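Local coordinates for 2-nitrobenzoate nitroreductase (Pseudomonas fluorescens, PDB 4Z85), which reduces the nitro group of 2-nitrobenzoate and is a flavoprotein of the flavoredoxin family, which probably works with bound FMN, at residues Asn48-Gly51 against Phe57-Ala60; Ala97-Leu102 against Ile132-Ile137. All blocks are in the same frame, centred on the assembly; numbering follows the deposited sequence.

Contact 1. Residues Asn48-Gly51 against Phe57-Ala60; sequences NYMG and FVIA
Met50 sets out with CG anti to its carbonyl carbon (chi1 -72°) and bends again at chi2 and chi3, which curves its flexible chain over one methyl of Val58: Met50 CG and CE each lie 4.0 Å from Val58 CG1. That methyl stands between its own backbone N and carbonyl carbon (chi1 65°), leaning toward the neighbouring strand. Unbranched methionine can follow such a surface, while compact, beta-branched valine suits an extended backbone. The strands pair as arms of an antiparallel beta hairpin in the six-stranded barrel of a flavin reductase-like domain. Asn48 and Val58 form a hydrogen-bonded pair, with Val58 N to Asn48 O at 2.9 Å and Asn48 N to Val58 O at 3.1 Å. Tyr49 and Phe57 follow as a non-hydrogen-bonded pair, their CA atoms 3.9 Å apart; beyond them comes a classic beta bulge, Met50 and Gly51 together standing opposite the single residue Leu56. Phe57 CB packs 3.7 Å from Tyr49 CA, but its ring leads away from residues 48-51. The amide of Asn48 serves two subunits: its OD1 accepts Tyr49 N at 2.8 Å through an in-plane lone pair, and its ND2 donates to the backbone oxygen of Phe47 of the second subunit.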
loop_
_atom_site.group_PDB
_atom_site.type_symbol
_atom_site.label_atom_id
_atom_site.label_comp_id
_atom_site.label_asym_id
_atom_site.label_seq_id
_atom_site.Cartn_x
_atom_site.Cartn_y
_atom_site.Cartn_z
ATOM N N ASN A 48 0.134 -2.475 -3.648
ATOM C CA ASN A 48 1.474 -1.967 -3.363
ATOM C C ASN A 48 2.500 -2.726 -4.183
ATOM O O ASN A 48 2.188 -3.749 -4.771
ATOM C CB ASN A 48 1.826 -2.064 -1.867
ATOM C CG ASN A 48 2.641 -0.863 -1.387
ATOM O OD1 ASN A 48 3.452 -0.333 -2.137
ATOM N ND2 ASN A 48 2.408 -0.415 -0.147
ATOM N N TYR A 49 3.728 -2.213 -4.231
ATOM C CA TYR A 49 4.791 -2.974 -4.887
ATOM C C TYR A 49 5.235 -4.111 -3.980
ATOM O O TYR A 49 5.100 -4.052 -2.747
ATOM C CB TYR A 49 5.987 -2.074 -5.243
ATOM C CG TYR A 49 6.997 -1.856 -4.132
ATOM C CD1 TYR A 49 6.770 -0.922 -3.126
ATOM C CD2 TYR A 49 8.188 -2.587 -4.098
ATOM C CE1 TYR A 49 7.693 -0.724 -2.109
ATOM C CE2 TYR A 49 9.111 -2.397 -3.084
ATOM C CZ TYR A 49 8.867 -1.465 -2.101
ATOM O OH TYR A 49 9.809 -1.281 -1.101
ATOM N N MET A 50 5.776 -5.158 -4.599
ATOM C CA MET A 50 6.219 -6.309 -3.846
ATOM C C MET A 50 7.722 -6.492 -3.934
ATOM O O MET A 50 8.348 -6.925 -2.964
ATOM C CB MET A 50 5.503 -7.564 -4.328
ATOM C CG MET A 50 4.026 -7.606 -3.926
ATOM S SD MET A 50 3.760 -8.029 -2.179
ATOM C CE MET A 50 3.333 -6.471 -1.426
ATOM N N GLY A 51 8.303 -6.149 -5.081
ATOM C CA GLY A 51 9.752 -6.325 -5.180
ATOM C C GLY A 51 10.330 -5.704 -6.429
ATOM O O GLY A 51 9.584 -5.232 -7.285
ATOM N N PHE A 57 4.309 -5.993 -8.490
ATOM C CA PHE A 57 3.364 -5.366 -7.562
ATOM C C PHE A 57 2.096 -6.215 -7.478
ATOM O O PHE A 57 1.876 -7.105 -8.302
ATOM C CB PHE A 57 3.006 -3.936 -8.005
ATOM C CG PHE A 57 2.376 -3.884 -9.358
ATOM C CD1 PHE A 57 0.995 -4.014 -9.506
ATOM C CD2 PHE A 57 3.163 -3.750 -10.493
ATOM C CE1 PHE A 57 0.408 -3.998 -10.764
ATOM C CE2 PHE A 57 2.586 -3.742 -11.768
ATOM C CZ PHE A 57 1.207 -3.858 -11.900
ATOM N N VAL A 58 1.244 -5.913 -6.501
ATOM C CA VAL A 58 -0.021 -6.643 -6.355
ATOM C C VAL A 58 -1.179 -5.653 -6.233
ATOM O O VAL A 58 -1.040 -4.593 -5.626
ATOM C CB VAL A 58 0.020 -7.621 -5.132
ATOM C CG1 VAL A 58 0.137 -6.880 -3.782
ATOM C CG2 VAL A 58 -1.189 -8.557 -5.143
ATOM N N ILE A 59 -2.300 -5.985 -6.874
ATOM C CA ILE A 59 -3.559 -5.250 -6.702
ATOM C C ILE A 59 -4.651 -6.253 -6.380
ATOM O O ILE A 59 -4.809 -7.223 -7.107
ATOM C CB ILE A 59 -3.964 -4.485 -7.967
ATOM C CG1 ILE A 59 -2.851 -3.524 -8.393
ATOM C CG2 ILE A 59 -5.266 -3.737 -7.727
ATOM C CD1 ILE A 59 -3.061 -2.909 -9.754
ATOM N N ALA A 60 -5.407 -6.038 -5.309
ATOM C CA ALA A 60 -6.542 -6.923 -5.036
ATOM C C ALA A 60 -7.776 -6.357 -5.743
ATOM O O ALA A 60 -8.078 -5.178 -5.598
ATOM C CB ALA A 60 -6.772 -7.067 -3.527
#

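Contact 2. Residues Ala97-Leu102 against Ile132-Ile137; sequences AERMVL and ITDAPI
Arg99 and Asp134 reach each other with their side chains at about a right angle, and a single pair of atoms makes the bond. Arg99 NH2 donates to Asp134 OD2 over 2.7 Å, with a nearly straight N-H...O angle of 169°. The oxygen sits at the guanidinium edge, almost in its plane, whereas the carboxylate as a whole is turned 69° from that plane. This is therefore a monodentate salt bridge, made through the anti lone pair of OD2, since bidentate pairing needs the groups nearly coplanar; Arg99 NH1 stays 3.5 Å from Asp134 OD2. A long, flexible arginine suits this place because it can span from residues 97-102 to the loop, its chain bending at chi3 (-75°) to bring the end group across. Asp134 occupies the third position of a type I turn, closed by Ala135 N to Ile132 O at 3.1 Å, and this turn presents its short side chain to the helix. Further bonds from NH2 to Arg95 O and from NH1 to Gly118 O fix the guanidinium's rotation. With the positive charge held so close, the carboxylate of Asp134 is probably stabilised in its ionised form, and the pair ties helix to loop by electrostatics rather than apolar burial.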
loop_
_atom_site.group_PDB
_atom_site.type_symbol
_atom_site.label_atom_id
_atom_site.label_comp_id
_atom_site.label_asym_id
_atom_site.label_seq_id
_atom_site.Cartn_x
_atom_site.Cartn_y
_atom_site.Cartn_z
ATOM N N ALA A 97 -7.283 13.523 -10.053
ATOM C CA ALA A 97 -7.947 12.969 -8.871
ATOM C C ALA A 97 -9.474 12.873 -9.005
ATOM O O ALA A 97 -10.082 11.839 -8.683
ATOM C CB ALA A 97 -7.584 13.799 -7.644
ATOM N N GLU A 98 -10.108 13.957 -9.453
ATOM C CA GLU A 98 -11.571 13.933 -9.540
ATOM C C GLU A 98 -12.082 12.864 -10.516
ATOM O O GLU A 98 -12.990 12.093 -10.194
ATOM C CB GLU A 98 -12.115 15.304 -9.958
ATOM C CG GLU A 98 -13.631 15.318 -10.054
ATOM C CD GLU A 98 -14.299 15.042 -8.719
ATOM O OE1 GLU A 98 -15.157 14.142 -8.648
ATOM O OE2 GLU A 98 -13.957 15.733 -7.735
ATOM N N ARG A 99 -11.485 12.824 -11.703
ATOM C CA ARG A 99 -11.890 11.849 -12.699
ATOM C C ARG A 99 -11.582 10.436 -12.212
ATOM O O ARG A 99 -12.350 9.506 -12.445
ATOM C CB ARG A 99 -11.204 12.142 -14.031
ATOM C CG ARG A 99 -11.744 13.394 -14.714
ATOM C CD ARG A 99 -10.929 13.747 -15.947
ATOM N NE ARG A 99 -9.640 14.338 -15.610
ATOM C CZ ARG A 99 -8.685 14.598 -16.493
ATOM N NH1 ARG A 99 -8.875 14.319 -17.787
ATOM N NH2 ARG A 99 -7.536 15.125 -16.092
ATOM N N MET A 100 -10.470 10.277 -11.501
ATOM C CA MET A 100 -10.185 9.003 -10.856
ATOM C C MET A 100 -11.344 8.569 -9.971
ATOM O O MET A 100 -11.801 7.437 -10.059
ATOM C CB MET A 100 -8.899 9.092 -10.030
ATOM C CG MET A 100 -8.527 7.797 -9.285
ATOM S SD MET A 100 -9.321 7.613 -7.673
ATOM C CE MET A 100 -8.634 9.008 -6.790
ATOM N N VAL A 101 -11.822 9.469 -9.110
ATOM C CA VAL A 101 -12.917 9.099 -8.235
ATOM C C VAL A 101 -14.182 8.785 -9.045
ATOM O O VAL A 101 -14.913 7.845 -8.718
ATOM C CB VAL A 101 -13.190 10.197 -7.198
ATOM C CG1 VAL A 101 -14.481 9.928 -6.440
ATOM C CG2 VAL A 101 -12.003 10.294 -6.238
ATOM N N LEU A 102 -14.417 9.545 -10.115
ATOM C CA LEU A 102 -15.569 9.272 -10.991
ATOM C C LEU A 102 -15.495 7.871 -11.617
ATOM O O LEU A 102 -16.524 7.210 -11.811
ATOM C CB LEU A 102 -15.675 10.331 -12.090
ATOM C CG LEU A 102 -15.940 11.751 -11.591
ATOM C CD1 LEU A 102 -16.048 12.727 -12.741
ATOM C CD2 LEU A 102 -17.193 11.785 -10.716
ATOM N N ILE A 132 -3.399 7.057 -19.304
ATOM C CA ILE A 132 -4.200 8.272 -19.234
ATOM C C ILE A 132 -3.317 9.461 -19.570
ATOM O O ILE A 132 -2.212 9.584 -19.046
ATOM C CB ILE A 132 -4.829 8.422 -17.839
ATOM C CG1 ILE A 132 -5.972 7.411 -17.690
ATOM C CG2 ILE A 132 -5.307 9.856 -17.601
ATOM C CD1 ILE A 132 -6.441 7.227 -16.273
ATOM N N THR A 133 -3.784 10.324 -20.476
ATOM C CA THR A 133 -2.935 11.399 -20.974
ATOM C C THR A 133 -2.439 12.295 -19.838
ATOM O O THR A 133 -1.270 12.668 -19.803
ATOM C CB THR A 133 -3.676 12.254 -22.042
ATOM O OG1 THR A 133 -4.076 11.411 -23.125
ATOM C CG2 THR A 133 -2.768 13.339 -22.591
ATOM N N ASP A 134 -3.310 12.597 -18.880
ATOM C CA ASP A 134 -2.946 13.535 -17.824
ATOM C C ASP A 134 -2.211 12.898 -16.620
ATOM O O ASP A 134 -1.936 13.588 -15.637
ATOM C CB ASP A 134 -4.197 14.258 -17.310
ATOM C CG ASP A 134 -4.649 15.391 -18.214
ATOM O OD1 ASP A 134 -3.889 15.782 -19.125
ATOM O OD2 ASP A 134 -5.771 15.895 -17.991
ATOM N N ALA A 135 -1.892 11.604 -16.685
ATOM C CA ALA A 135 -1.272 10.927 -15.533
ATOM C C ALA A 135 0.134 11.439 -15.265
ATOM O O ALA A 135 0.903 11.656 -16.195
ATOM C CB ALA A 135 -1.242 9.412 -15.744
ATOM N N PRO A 136 0.484 11.628 -13.979
ATOM C CA PRO A 136 1.828 12.105 -13.631
ATOM C C PRO A 136 2.903 11.073 -13.947
ATOM O O PRO A 136 3.984 11.398 -14.435
ATOM C CB PRO A 136 1.735 12.362 -12.124
ATOM C CG PRO A 136 0.585 11.490 -11.653
ATOM C CD PRO A 136 -0.380 11.459 -12.795
ATOM N N ILE A 137 2.586 9.823 -13.634
ATOM C CA ILE A 137 3.480 8.687 -13.815
ATOM C C ILE A 137 2.596 7.519 -14.192
ATOM O O ILE A 137 1.472 7.418 -13.710
ATOM C CB ILE A 137 4.293 8.353 -12.533
ATOM C CG1 ILE A 137 5.126 9.555 -12.058
ATOM C CG2 ILE A 137 5.201 7.157 -12.768
ATOM C CD1 ILE A 137 5.885 9.295 -10.766
HETATM O O HOH W 1 -6.355 12.875 -19.548
#

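How the contacts relate
Contact 1 and contact 2 do not touch: their centres are 20 Å apart and their nearest atoms about 11 Å. The barrel connects them. Residues 132-137 lead into strand 137-150, which pairs with strand 153-165, and that strand in turn borders strand 55-62 of contact 1. The ring of Phe57 meets Trp139, just two residues beyond Ile137. Strand 28-33 offers a second route, for Ile59 packs on Ala28 and Val30, while Met100 and Ile132 pack on Leu29. Contact 1 is buried and held by backbone pairing with Met50-Val58 packing; contact 2 is a polar link at the surface. Both contacts also reach the second subunit, for example through Met50 and Val58 in contact 1 and Leu102 and Ile137 in contact 2.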